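Local coordinates for programmed cell death 6-interacting protein (Homo sapiens, PDB 5WA1) that works in endosomal cargo sorting, multivesicular body formation, membrane repair and cytokinesis, and here contributes its Bro1 domain, which engages CHMP4 proteins of the ESCRT-III machinery, at residues Thr33-Ala39 and Leu67-Arg72; Ile96-Glu100 and Leu137-Lys141; Asp231-Ala235 and His280-Leu284; Lys290-Ala296 and Tyr340-Pro345. One frame throughout, in Å; residues are numbered along the deposited sequence.

Interaction 1 of 4, residues Thr33-Ala39 and Leu67-Arg72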
loop_
_atom_site.group_PDB
_atom_site.type_symbol
_atom_site.label_atom_id
_atom_site.label_comp_id
_atom_site.label_asym_id
_atom_site.label_seq_id
_atom_site.Cartn_x
_atom_site.Cartn_y
_atom_site.Cartn_z
ATOM N N THR A 33 4.585 20.293 1.207
ATOM C CA THR A 33 4.130 21.357 0.329
ATOM C C THR A 33 4.253 22.683 1.060
ATOM O O THR A 33 4.259 22.733 2.294
ATOM C CB THR A 33 2.681 21.131 -0.144
ATOM O OG1 THR A 33 2.287 22.191 -1.028
ATOM C CG2 THR A 33 1.729 21.080 1.038
ATOM N N SER A 34 4.375 23.753 0.288
ATOM C CA SER A 34 4.430 25.083 0.866
ATOM C C SER A 34 3.020 25.593 1.142
ATOM O O SER A 34 2.057 25.208 0.472
ATOM C CB SER A 34 5.167 26.030 -0.072
ATOM O OG SER A 34 4.652 25.905 -1.384
ATOM N N GLU A 35 2.906 26.462 2.144
ATOM C CA GLU A 35 1.608 27.026 2.496
ATOM C C GLU A 35 1.089 27.924 1.378
ATOM O O GLU A 35 1.826 28.749 0.828
ATOM C CB GLU A 35 1.709 27.815 3.804
ATOM C CG GLU A 35 0.370 28.312 4.327
ATOM C CD GLU A 35 0.492 29.105 5.620
ATOM O OE1 GLU A 35 1.477 28.895 6.359
ATOM O OE2 GLU A 35 -0.404 29.936 5.894
ATOM N N VAL A 36 -0.191 27.764 1.044
ATOM C CA VAL A 36 -0.829 28.529 -0.024
ATOM C C VAL A 36 -2.112 29.161 0.508
ATOM O O VAL A 36 -2.885 28.513 1.219
ATOM C CB VAL A 36 -1.121 27.636 -1.250
ATOM C CG1 VAL A 36 -2.098 28.313 -2.192
ATOM C CG2 VAL A 36 0.176 27.307 -1.978
ATOM N N ASP A 37 -2.338 30.427 0.159
ATOM C CA ASP A 37 -3.572 31.124 0.519
ATOM C C ASP A 37 -4.639 30.781 -0.516
ATOM O O ASP A 37 -4.777 31.444 -1.547
ATOM C CB ASP A 37 -3.350 32.631 0.602
ATOM C CG ASP A 37 -4.628 33.391 0.917
ATOM O OD1 ASP A 37 -5.577 32.768 1.439
ATOM O OD2 ASP A 37 -4.685 34.607 0.641
ATOM N N LEU A 38 -5.413 29.732 -0.232
ATOM C CA LEU A 38 -6.485 29.338 -1.141
ATOM C C LEU A 38 -7.605 30.368 -1.188
ATOM O O LEU A 38 -8.302 30.476 -2.203
ATOM C CB LEU A 38 -7.063 27.985 -0.732
ATOM C CG LEU A 38 -6.274 26.738 -1.104
ATOM C CD1 LEU A 38 -7.132 25.491 -0.866
ATOM C CD2 LEU A 38 -5.813 26.828 -2.546
ATOM N N ALA A 39 -7.796 31.119 -0.103
ATOM C CA ALA A 39 -8.974 31.968 0.017
ATOM C C ALA A 39 -8.960 33.092 -1.013
ATOM O O ALA A 39 -9.882 33.213 -1.828
ATOM C CB ALA A 39 -9.067 32.533 1.437
ATOM N N LEU A 67 -11.981 26.364 3.261
ATOM C CA LEU A 67 -11.202 25.462 2.424
ATOM C C LEU A 67 -9.708 25.709 2.590
ATOM O O LEU A 67 -8.917 24.758 2.646
ATOM C CB LEU A 67 -11.605 25.607 0.958
ATOM C CG LEU A 67 -10.752 24.702 0.060
ATOM C CD1 LEU A 67 -10.924 23.233 0.447
ATOM C CD2 LEU A 67 -11.054 24.917 -1.408
ATOM N N SER A 68 -9.306 26.978 2.661
ATOM C CA SER A 68 -7.903 27.293 2.913
ATOM C C SER A 68 -7.470 26.759 4.272
ATOM O O SER A 68 -6.363 26.224 4.416
ATOM C CB SER A 68 -7.680 28.809 2.830
ATOM O OG SER A 68 -6.296 29.101 2.666
ATOM N N LYS A 69 -8.336 26.901 5.282
ATOM C CA LYS A 69 -8.062 26.322 6.590
ATOM C C LYS A 69 -7.923 24.811 6.496
ATOM O O LYS A 69 -7.020 24.223 7.104
ATOM C CB LYS A 69 -9.176 26.706 7.563
ATOM C CG LYS A 69 -9.149 25.988 8.902
ATOM C CD LYS A 69 -10.298 26.486 9.780
ATOM C CE LYS A 69 -10.411 25.704 11.081
ATOM N NZ LYS A 69 -11.528 26.218 11.927
ATOM N N LEU A 70 -8.797 24.170 5.715
ATOM C CA LEU A 70 -8.745 22.720 5.565
ATOM C C LEU A 70 -7.443 22.278 4.913
ATOM O O LEU A 70 -6.881 21.242 5.287
ATOM C CB LEU A 70 -9.946 22.224 4.756
ATOM C CG LEU A 70 -9.949 20.735 4.373
ATOM C CD1 LEU A 70 -9.847 19.861 5.616
ATOM C CD2 LEU A 70 -11.190 20.379 3.563
ATOM N N ARG A 71 -6.943 23.048 3.941
ATOM C CA ARG A 71 -5.674 22.691 3.314
ATOM C C ARG A 71 -4.541 22.718 4.330
ATOM O O ARG A 71 -3.711 21.805 4.375
ATOM C CB ARG A 71 -5.360 23.632 2.142
ATOM C CG ARG A 71 -4.096 23.204 1.403
ATOM C CD ARG A 71 -3.691 24.130 0.264
ATOM N NE ARG A 71 -2.782 23.429 -0.640
ATOM C CZ ARG A 71 -1.459 23.412 -0.516
ATOM N NH1 ARG A 71 -0.718 22.735 -1.389
ATOM N NH2 ARG A 71 -0.867 24.084 0.464
ATOM N N ARG A 72 -4.483 23.774 5.150
ATOM C CA ARG A 72 -3.442 23.857 6.168
ATOM C C ARG A 72 -3.499 22.662 7.117
ATOM O O ARG A 72 -2.457 22.111 7.496
ATOM C CB ARG A 72 -3.565 25.170 6.943
ATOM C CG ARG A 72 -3.335 26.422 6.095
ATOM C CD ARG A 72 -3.173 27.669 6.961
ATOM N NE ARG A 72 -4.410 28.048 7.640
ATOM C CZ ARG A 72 -5.322 28.871 7.132
ATOM N NH1 ARG A 72 -5.141 29.409 5.932
ATOM N NH2 ARG A 72 -6.419 29.158 7.823
#
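Arg71 reaches from helix 56-75 across the loop 33-39, its CB lying 4.0 Å from Leu38 CD1. CG stands opposite the backbone N (chi1 -175°), and the extended chain beyond it carries CD past the leucine, 3.9 Å from Leu38 CG, the two side chains crossing at about a right angle. NE turns to the carboxylate of Glu140. At the tip, NH1 donates to Thr33 OG1 at 3.1 Å, almost straight (166°) and in the guanidinium plane, while NH2 gives a more bent bond, also 3.1 Å, to Ser34 O, which sits somewhat out of that plane. Val36 lies over one face with its CB 4.0 Å from NH2. Three partners thus fix the rotation of the guanidinium group.

One turn earlier, Ser68 OG meets Leu38 N in a weak bond, and Leu38 CD1 packs on Leu67 CG at 3.8 Å. Asp37 accepts weakly from Ala39 N, a capping bond where the loop turns into helix 39-49. Around this, Tyr92 of helix 83-97 and Phe114 of strand 114-117 both touch Leu38 and Arg71, and Thr33 OG1 also bonds to Thr115 O, so the loop lies between helix 56-75 and that strand.

Interaction 2 of 4, residues Ile96-Glu100 and Leu137-Lys141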
loop_
_atom_site.group_PDB
_atom_site.type_symbol
_atom_site.label_atom_id
_atom_site.label_comp_id
_atom_site.label_asym_id
_atom_site.label_seq_id
_atom_site.Cartn_x
_atom_site.Cartn_y
_atom_site.Cartn_z
ATOM N N ILE A 96 -11.475 19.179 -3.050
ATOM C CA ILE A 96 -10.825 19.677 -4.261
ATOM C C ILE A 96 -11.455 19.065 -5.510
ATOM O O ILE A 96 -11.702 19.764 -6.503
ATOM C CB ILE A 96 -9.313 19.407 -4.198
ATOM C CG1 ILE A 96 -8.697 20.112 -2.985
ATOM C CG2 ILE A 96 -8.640 19.850 -5.484
ATOM C CD1 ILE A 96 -8.797 21.615 -3.023
ATOM N N CYS A 97 -11.721 17.757 -5.491
ATOM C CA CYS A 97 -12.381 17.142 -6.637
ATOM C C CYS A 97 -13.741 17.782 -6.901
ATOM O O CYS A 97 -14.111 18.015 -8.057
ATOM C CB CYS A 97 -12.517 15.638 -6.421
ATOM S SG CYS A 97 -10.924 14.799 -6.295
ATOM N N SER A 98 -14.483 18.108 -5.840
ATOM C CA SER A 98 -15.818 18.687 -5.964
ATOM C C SER A 98 -15.808 20.145 -6.403
ATOM O O SER A 98 -16.883 20.728 -6.577
ATOM C CB SER A 98 -16.564 18.569 -4.631
ATOM O OG SER A 98 -16.942 17.234 -4.367
ATOM N N ILE A 99 -14.634 20.744 -6.594
ATOM C CA ILE A 99 -14.527 22.160 -6.880
ATOM C C ILE A 99 -14.047 22.436 -8.301
ATOM O O ILE A 99 -14.419 23.466 -8.877
ATOM C CB ILE A 99 -13.601 22.828 -5.841
ATOM C CG1 ILE A 99 -14.375 23.047 -4.543
ATOM C CG2 ILE A 99 -13.004 24.132 -6.347
ATOM C CD1 ILE A 99 -13.512 23.428 -3.383
ATOM N N GLU A 100 -13.265 21.532 -8.893
ATOM C CA GLU A 100 -12.823 21.682 -10.278
ATOM C C GLU A 100 -13.937 22.085 -11.239
ATOM O O GLU A 100 -13.712 22.987 -12.059
ATOM C CB GLU A 100 -12.145 20.381 -10.732
ATOM C CG GLU A 100 -11.795 20.347 -12.208
ATOM C CD GLU A 100 -11.126 19.051 -12.619
ATOM O OE1 GLU A 100 -10.951 18.169 -11.750
ATOM O OE2 GLU A 100 -10.777 18.918 -13.812
ATOM N N LEU A 137 -5.014 22.366 -10.546
ATOM C CA LEU A 137 -5.762 21.598 -9.559
ATOM C C LEU A 137 -5.461 20.109 -9.679
ATOM O O LEU A 137 -5.396 19.400 -8.669
ATOM C CB LEU A 137 -7.257 21.849 -9.718
ATOM C CG LEU A 137 -8.054 21.943 -8.424
ATOM C CD1 LEU A 137 -7.299 22.784 -7.406
ATOM C CD2 LEU A 137 -9.420 22.552 -8.704
ATOM N N GLY A 138 -5.281 19.617 -10.910
ATOM C CA GLY A 138 -4.947 18.215 -11.098
ATOM C C GLY A 138 -3.654 17.824 -10.409
ATOM O O GLY A 138 -3.529 16.714 -9.884
ATOM N N TYR A 139 -2.675 18.730 -10.405
ATOM C CA TYR A 139 -1.432 18.490 -9.677
ATOM C C TYR A 139 -1.688 18.407 -8.178
ATOM O O TYR A 139 -1.170 17.514 -7.498
ATOM C CB TYR A 139 -0.429 19.603 -9.990
ATOM C CG TYR A 139 0.931 19.468 -9.327
ATOM C CD1 TYR A 139 1.620 18.261 -9.334
ATOM C CD2 TYR A 139 1.544 20.572 -8.736
ATOM C CE1 TYR A 139 2.876 18.149 -8.743
ATOM C CE2 TYR A 139 2.794 20.472 -8.148
ATOM C CZ TYR A 139 3.455 19.260 -8.151
ATOM O OH TYR A 139 4.701 19.175 -7.565
ATOM N N GLU A 140 -2.484 19.339 -7.647
ATOM C CA GLU A 140 -2.793 19.324 -6.221
ATOM C C GLU A 140 -3.528 18.047 -5.838
ATOM O O GLU A 140 -3.151 17.371 -4.872
ATOM C CB GLU A 140 -3.614 20.565 -5.851
ATOM C CG GLU A 140 -4.118 20.574 -4.417
ATOM C CD GLU A 140 -3.100 21.108 -3.422
ATOM O OE1 GLU A 140 -1.898 21.196 -3.760
ATOM O OE2 GLU A 140 -3.513 21.458 -2.291
ATOM N N LYS A 141 -4.578 17.696 -6.591
ATOM C CA LYS A 141 -5.283 16.431 -6.373
ATOM C C LYS A 141 -4.323 15.248 -6.321
ATOM O O LYS A 141 -4.429 14.380 -5.441
ATOM C CB LYS A 141 -6.308 16.197 -7.487
ATOM C CG LYS A 141 -7.532 17.087 -7.462
ATOM C CD LYS A 141 -8.278 17.010 -8.792
ATOM C CE LYS A 141 -8.509 15.566 -9.226
ATOM N NZ LYS A 141 -9.006 15.486 -10.632
#
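The C-terminal end of helix 83-97 and the turn that follows it pack here against the first turn of helix 137-157, two helices of the Bro1 domain separated in sequence by the antiparallel strand pair 114-117 and 131-134. Ile96 supplies the apolar centre. Its CG2 branch, held opposite the backbone N, fits between two side chains one helical turn apart: it lies 3.7 Å from Leu137 CG and 3.6 Å from Lys141 CG. The isoleucine crosses the leucine obliquely, whereas it and the lysine run past each other in opposite directions.

Beyond CG, Lys141 bends at chi3 (49°), which brings its far end round to the helix end and the turn, where CE touches Cys97 SG at 3.9 Å and NZ faces Glu100 OE1 at 3.5 Å, a long salt bridge whose hydrogen bond is weak. Glu100 comes to it fully extended, crossing the lysine at about a right angle. Its backbone end is covered too: Leu137 CD2 rests 3.8 Å from Glu100 CA.

Glu140, in the same helical turn, serves other partners, accepting from Arg71, Tyr92 and Trp116. The apolar contacts of Ile96, Leu137 and the lysine chain carry most of this joint. The long lysine-glutamate pair, both residues partly exposed, probably adds a modest electrostatic attraction across the margin of the apolar patch rather than a rigid link.

Interaction 3 of 4, residues Asp231-Ala235 and His280-Leu284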
loop_
_atom_site.group_PDB
_atom_site.type_symbol
_atom_site.label_atom_id
_atom_site.label_comp_id
_atom_site.label_asym_id
_atom_site.label_seq_id
_atom_site.Cartn_x
_atom_site.Cartn_y
_atom_site.Cartn_z
ATOM N N ASP A 231 -4.269 -25.727 6.448
ATOM C CA ASP A 231 -2.939 -25.466 5.903
ATOM C C ASP A 231 -2.958 -25.381 4.383
ATOM O O ASP A 231 -2.158 -24.640 3.803
ATOM C CB ASP A 231 -1.953 -26.529 6.387
ATOM C CG ASP A 231 -1.686 -26.424 7.879
ATOM O OD1 ASP A 231 -0.907 -25.532 8.285
ATOM O OD2 ASP A 231 -2.261 -27.225 8.650
ATOM N N ALA A 232 -3.866 -26.109 3.724
ATOM C CA ALA A 232 -4.010 -25.976 2.273
ATOM C C ALA A 232 -4.316 -24.535 1.873
ATOM O O ALA A 232 -3.787 -24.029 0.876
ATOM C CB ALA A 232 -5.115 -26.898 1.766
ATOM N N ILE A 233 -5.179 -23.868 2.633
ATOM C CA ILE A 233 -5.562 -22.501 2.305
ATOM C C ILE A 233 -4.429 -21.540 2.621
ATOM O O ILE A 233 -4.129 -20.626 1.842
ATOM C CB ILE A 233 -6.849 -22.133 3.062
ATOM C CG1 ILE A 233 -8.025 -22.937 2.508
ATOM C CG2 ILE A 233 -7.097 -20.628 3.022
ATOM C CD1 ILE A 233 -8.166 -22.836 1.009
ATOM N N ILE A 234 -3.785 -21.725 3.773
ATOM C CA ILE A 234 -2.669 -20.863 4.147
ATOM C C ILE A 234 -1.566 -20.925 3.095
ATOM O O ILE A 234 -0.939 -19.909 2.775
ATOM C CB ILE A 234 -2.160 -21.249 5.546
ATOM C CG1 ILE A 234 -3.251 -20.938 6.588
ATOM C CG2 ILE A 234 -0.882 -20.504 5.880
ATOM C CD1 ILE A 234 -2.894 -21.373 7.997
ATOM N N ALA A 235 -1.340 -22.105 2.512
ATOM C CA ALA A 235 -0.294 -22.240 1.503
ATOM C C ALA A 235 -0.637 -21.454 0.243
ATOM O O ALA A 235 0.235 -20.801 -0.342
ATOM C CB ALA A 235 -0.059 -23.725 1.179
ATOM N N HIS A 280 3.525 -24.866 4.794
ATOM C CA HIS A 280 2.149 -25.264 5.045
ATOM C C HIS A 280 1.695 -26.352 4.085
ATOM O O HIS A 280 0.892 -27.211 4.463
ATOM C CB HIS A 280 1.232 -24.044 4.994
ATOM C CG HIS A 280 1.399 -23.152 6.183
ATOM N ND1 HIS A 280 0.829 -23.436 7.401
ATOM C CD2 HIS A 280 2.130 -22.023 6.359
ATOM C CE1 HIS A 280 1.174 -22.506 8.275
ATOM N NE2 HIS A 280 1.967 -21.640 7.669
ATOM N N GLN A 281 2.208 -26.355 2.857
ATOM C CA GLN A 281 1.906 -27.474 1.976
ATOM C C GLN A 281 2.521 -28.766 2.497
ATOM O O GLN A 281 1.935 -29.836 2.319
ATOM C CB GLN A 281 2.391 -27.177 0.556
ATOM C CG GLN A 281 1.828 -28.132 -0.495
ATOM C CD GLN A 281 0.356 -27.894 -0.749
ATOM O OE1 GLN A 281 -0.186 -26.852 -0.376
ATOM N NE2 GLN A 281 -0.305 -28.856 -1.382
ATOM N N SER A 282 3.682 -28.686 3.155
ATOM C CA SER A 282 4.313 -29.880 3.699
ATOM C C SER A 282 3.491 -30.479 4.840
ATOM O O SER A 282 3.449 -31.708 4.999
ATOM C CB SER A 282 5.741 -29.569 4.165
ATOM O OG SER A 282 5.724 -29.025 5.484
ATOM N N ILE A 283 2.847 -29.636 5.650
ATOM C CA ILE A 283 1.956 -30.131 6.700
ATOM C C ILE A 283 0.800 -30.914 6.089
ATOM O O ILE A 283 0.426 -31.989 6.581
ATOM C CB ILE A 283 1.445 -28.956 7.563
ATOM C CG1 ILE A 283 2.609 -28.298 8.306
ATOM C CG2 ILE A 283 0.349 -29.431 8.541
ATOM C CD1 ILE A 283 2.209 -27.065 9.089
ATOM N N LEU A 284 0.206 -30.381 5.016
ATOM C CA LEU A 284 -0.831 -31.117 4.300
ATOM C C LEU A 284 -0.298 -32.445 3.782
ATOM O O LEU A 284 -0.958 -33.481 3.918
ATOM C CB LEU A 284 -1.364 -30.276 3.139
ATOM C CG LEU A 284 -2.475 -30.905 2.293
ATOM C CD1 LEU A 284 -3.654 -31.340 3.157
ATOM C CD2 LEU A 284 -2.936 -29.920 1.220
HETATM O O HOH W 1 -2.463 -26.004 -0.800
#
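His280 ND1 donates to Asp231 OD1 at 2.9 Å, nearly straight (169°), the carboxylate oxygen lying in the ring plane and receiving the proton on its anti lone pair. Carboxylate and ring planes are 21° apart, so the two groups are close to coplanar although their side chains cross at about a right angle. Ile234 covers one face of the imidazole: its CG2 methyl sits 3.4 Å from the centroid of the His280 ring, almost on the normal, a CH-pi contact. Edge bond and face methyl together set the ring's orientation.

These residues lie on helices 231-252 and 262-287, whose short segments run antiparallel at 154° with axes 8.0 Å apart, in the part of the Bro1 domain that interacts with CHMP4 proteins. Ile233 points from the first helix away from this interface and packs against the bound peptide.

Asp231 is flanked as well by Ile283, whose CG2 comes within 3.4 Å of Asp231 OD2. Farther round the helices, Ala232 CB meets Leu284 CD2 at 3.8 Å. Gln281, bent at chi2, brings OE1 to 3.5 Å from Ala235 CB. A water donates to Ala232 O, but its approach to Gln281 OE1 is too short to trust, and a bridge between the helices stays doubtful.

Interaction 4 of 4, residues Lys290-Ala296 and Tyr340-Pro345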
loop_
_atom_site.group_PDB
_atom_site.type_symbol
_atom_site.label_atom_id
_atom_site.label_comp_id
_atom_site.label_asym_id
_atom_site.label_seq_id
_atom_site.Cartn_x
_atom_site.Cartn_y
_atom_site.Cartn_z
ATOM N N LYS A 290 2.091 -38.485 2.899
ATOM C CA LYS A 290 2.996 -38.336 1.757
ATOM C C LYS A 290 4.333 -37.845 2.302
ATOM O O LYS A 290 4.711 -36.680 2.176
ATOM C CB LYS A 290 2.407 -37.374 0.724
ATOM C CG LYS A 290 1.130 -37.886 0.070
ATOM C CD LYS A 290 0.371 -36.770 -0.647
ATOM C CE LYS A 290 -0.792 -37.355 -1.425
ATOM N NZ LYS A 290 -1.270 -36.452 -2.494
ATOM N N PHE A 291 5.057 -38.770 2.926
ATOM C CA PHE A 291 6.211 -38.387 3.730
ATOM C C PHE A 291 7.392 -37.972 2.868
ATOM O O PHE A 291 8.169 -37.100 3.267
ATOM C CB PHE A 291 6.597 -39.554 4.662
ATOM C CG PHE A 291 5.549 -39.863 5.705
ATOM C CD1 PHE A 291 5.052 -38.874 6.538
ATOM C CD2 PHE A 291 5.053 -41.155 5.838
ATOM C CE1 PHE A 291 4.080 -39.169 7.497
ATOM C CE2 PHE A 291 4.089 -41.460 6.793
ATOM C CZ PHE A 291 3.603 -40.475 7.625
ATOM N N GLY A 292 7.573 -38.605 1.704
ATOM C CA GLY A 292 8.601 -38.142 0.790
ATOM C C GLY A 292 8.341 -36.717 0.340
ATOM O O GLY A 292 9.234 -35.864 0.372
ATOM N N GLU A 293 7.093 -36.429 -0.039
ATOM C CA GLU A 293 6.747 -35.076 -0.461
ATOM C C GLU A 293 6.930 -34.077 0.673
ATOM O O GLU A 293 7.407 -32.958 0.451
ATOM C CB GLU A 293 5.312 -35.024 -0.988
ATOM C CG GLU A 293 4.854 -33.583 -1.235
ATOM C CD GLU A 293 3.442 -33.458 -1.789
ATOM O OE1 GLU A 293 2.851 -34.489 -2.183
ATOM O OE2 GLU A 293 2.926 -32.312 -1.839
ATOM N N GLU A 294 6.562 -34.459 1.902
ATOM C CA GLU A 294 6.755 -33.554 3.032
ATOM C C GLU A 294 8.216 -33.137 3.156
ATOM O O GLU A 294 8.515 -31.954 3.360
ATOM C CB GLU A 294 6.289 -34.201 4.344
ATOM C CG GLU A 294 6.454 -33.229 5.518
ATOM C CD GLU A 294 6.508 -33.878 6.903
ATOM O OE1 GLU A 294 6.500 -35.129 7.006
ATOM O OE2 GLU A 294 6.559 -33.102 7.897
ATOM N N ILE A 295 9.132 -34.101 3.028
ATOM C CA ILE A 295 10.562 -33.826 3.147
ATOM C C ILE A 295 11.025 -32.908 2.023
ATOM O O ILE A 295 11.801 -31.971 2.245
ATOM C CB ILE A 295 11.359 -35.149 3.161
ATOM C CG1 ILE A 295 11.175 -35.867 4.493
ATOM C CG2 ILE A 295 12.839 -34.880 2.903
ATOM C CD1 ILE A 295 11.607 -37.336 4.477
ATOM N N ALA A 296 10.584 -33.181 0.792
ATOM C CA ALA A 296 10.995 -32.361 -0.345
ATOM C C ALA A 296 10.564 -30.912 -0.164
ATOM O O ALA A 296 11.314 -29.985 -0.490
ATOM C CB ALA A 296 10.411 -32.920 -1.640
ATOM N N TYR A 340 9.404 -45.505 6.973
ATOM C CA TYR A 340 8.514 -45.502 5.817
ATOM C C TYR A 340 9.259 -45.755 4.516
ATOM O O TYR A 340 8.731 -46.438 3.630
ATOM C CB TYR A 340 7.751 -44.180 5.759
ATOM C CG TYR A 340 7.142 -43.830 7.092
ATOM C CD1 TYR A 340 6.221 -44.680 7.696
ATOM C CD2 TYR A 340 7.513 -42.667 7.762
ATOM C CE1 TYR A 340 5.663 -44.373 8.928
ATOM C CE2 TYR A 340 6.965 -42.346 8.988
ATOM C CZ TYR A 340 6.042 -43.201 9.569
ATOM O OH TYR A 340 5.502 -42.879 10.796
ATOM N N HIS A 341 10.482 -45.229 4.390
ATOM C CA HIS A 341 11.291 -45.374 3.176
ATOM C C HIS A 341 10.575 -44.836 1.936
ATOM O O HIS A 341 10.678 -45.407 0.847
ATOM C CB HIS A 341 11.716 -46.828 2.974
ATOM C CG HIS A 341 12.520 -47.369 4.109
ATOM N ND1 HIS A 341 12.306 -48.617 4.649
ATOM C CD2 HIS A 341 13.538 -46.822 4.815
ATOM C CE1 HIS A 341 13.162 -48.821 5.636
ATOM N NE2 HIS A 341 13.917 -47.745 5.758
ATOM N N ASP A 342 9.835 -43.734 2.104
ATOM C CA ASP A 342 9.312 -43.002 0.958
ATOM C C ASP A 342 10.461 -42.434 0.141
ATOM O O ASP A 342 11.431 -41.906 0.692
ATOM C CB ASP A 342 8.425 -41.832 1.411
ATOM C CG ASP A 342 6.978 -42.237 1.701
ATOM O OD1 ASP A 342 6.676 -43.433 1.765
ATOM O OD2 ASP A 342 6.132 -41.327 1.850
ATOM N N ARG A 343 10.343 -42.511 -1.181
ATOM C CA ARG A 343 11.260 -41.765 -2.030
ATOM C C ARG A 343 10.969 -40.277 -1.900
ATOM O O ARG A 343 9.810 -39.852 -1.879
ATOM C CB ARG A 343 11.131 -42.187 -3.491
ATOM C CG ARG A 343 12.189 -41.553 -4.377
ATOM C CD ARG A 343 11.737 -41.423 -5.822
ATOM N NE ARG A 343 12.043 -40.096 -6.354
ATOM C CZ ARG A 343 13.187 -39.770 -6.946
ATOM N NH1 ARG A 343 14.147 -40.678 -7.096
ATOM N NH2 ARG A 343 13.373 -38.535 -7.395
ATOM N N VAL A 344 12.025 -39.481 -1.784
ATOM C CA VAL A 344 11.904 -38.027 -1.719
ATOM C C VAL A 344 11.914 -37.505 -3.152
ATOM O O VAL A 344 12.944 -37.630 -3.832
ATOM C CB VAL A 344 13.023 -37.396 -0.883
ATOM C CG1 VAL A 344 12.886 -35.871 -0.886
ATOM C CG2 VAL A 344 12.986 -37.942 0.537
ATOM N N PRO A 345 10.814 -36.949 -3.649
ATOM C CA PRO A 345 10.786 -36.501 -5.047
ATOM C C PRO A 345 11.602 -35.236 -5.257
ATOM O O PRO A 345 11.774 -34.418 -4.346
ATOM C CB PRO A 345 9.295 -36.241 -5.303
ATOM C CG PRO A 345 8.751 -35.894 -3.949
ATOM C CD PRO A 345 9.548 -36.679 -2.941
#
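Gly292 presents a hollow in the first turn of helix 291-311, and the chain leaving helix 319-340 presses into it. The Gly292 and Val344 CA atoms are just 4.1 Å apart. With no side chain in the way, Arg343 O comes to 3.4 Å from Gly292 CA in a CA-H...O contact. Pro345 settles beside the glycine with its CD 3.4 Å from Gly292 O. Val344 is the next bump: its CG2 meets Ile295 CG2 and its CG1 meets Ala296 CB, each at 3.9 Å, so the forked side chain fits against two neighbouring residues of the helix. Leu350, from the loop that follows, also touches Ala296 and Pro345.

At the other end, Phe291 and Tyr340 form an offset stack, centroids 4.2 Å apart and planes at 21°. Phe291 CE2 lies over the centre of the tyrosine ring, while Tyr340 CE2 falls toward the rim of the phenylalanine, a slipped overlap.

Between stack and hollow, Asp342 swings its carboxylate to the start of the helix; with CG opposite its own carbonyl carbon (chi1 -84°), OD2 is gripped by two amides. Gly292 N gives the straighter bond, 3.1 Å and 153°, on the anti lone pair, and Phe291 N a weak, bent one. The carboxylate thus occupies amides that open the helix, next to the N-cap Lys290. The positive end of the helix dipole and the two N-H groups would probably stabilise the negative carboxylate and so favour its ionised form.

Overall arrangement
The four contacts come in series along the chain and form two pairs on opposite sides of the centre of the elongated Bro1 domain. Interactions 1 and 2 have centres 13 Å apart and use the consecutive helices 56-75 and 83-97; a salt bridge from Arg71 to Glu140 and packing of Leu67 on Ile99 join them directly. Interactions 3 and 4, centres 16 Å apart, use the consecutive helices 262-287 and 291-311 and touch where Ser282 meets Glu294. About 48 Å separates the centres of interactions 2 and 3, and about 66 Å those of 1 and 4. Only the second pair falls within 197-379, the region that interacts with CHMP4 proteins.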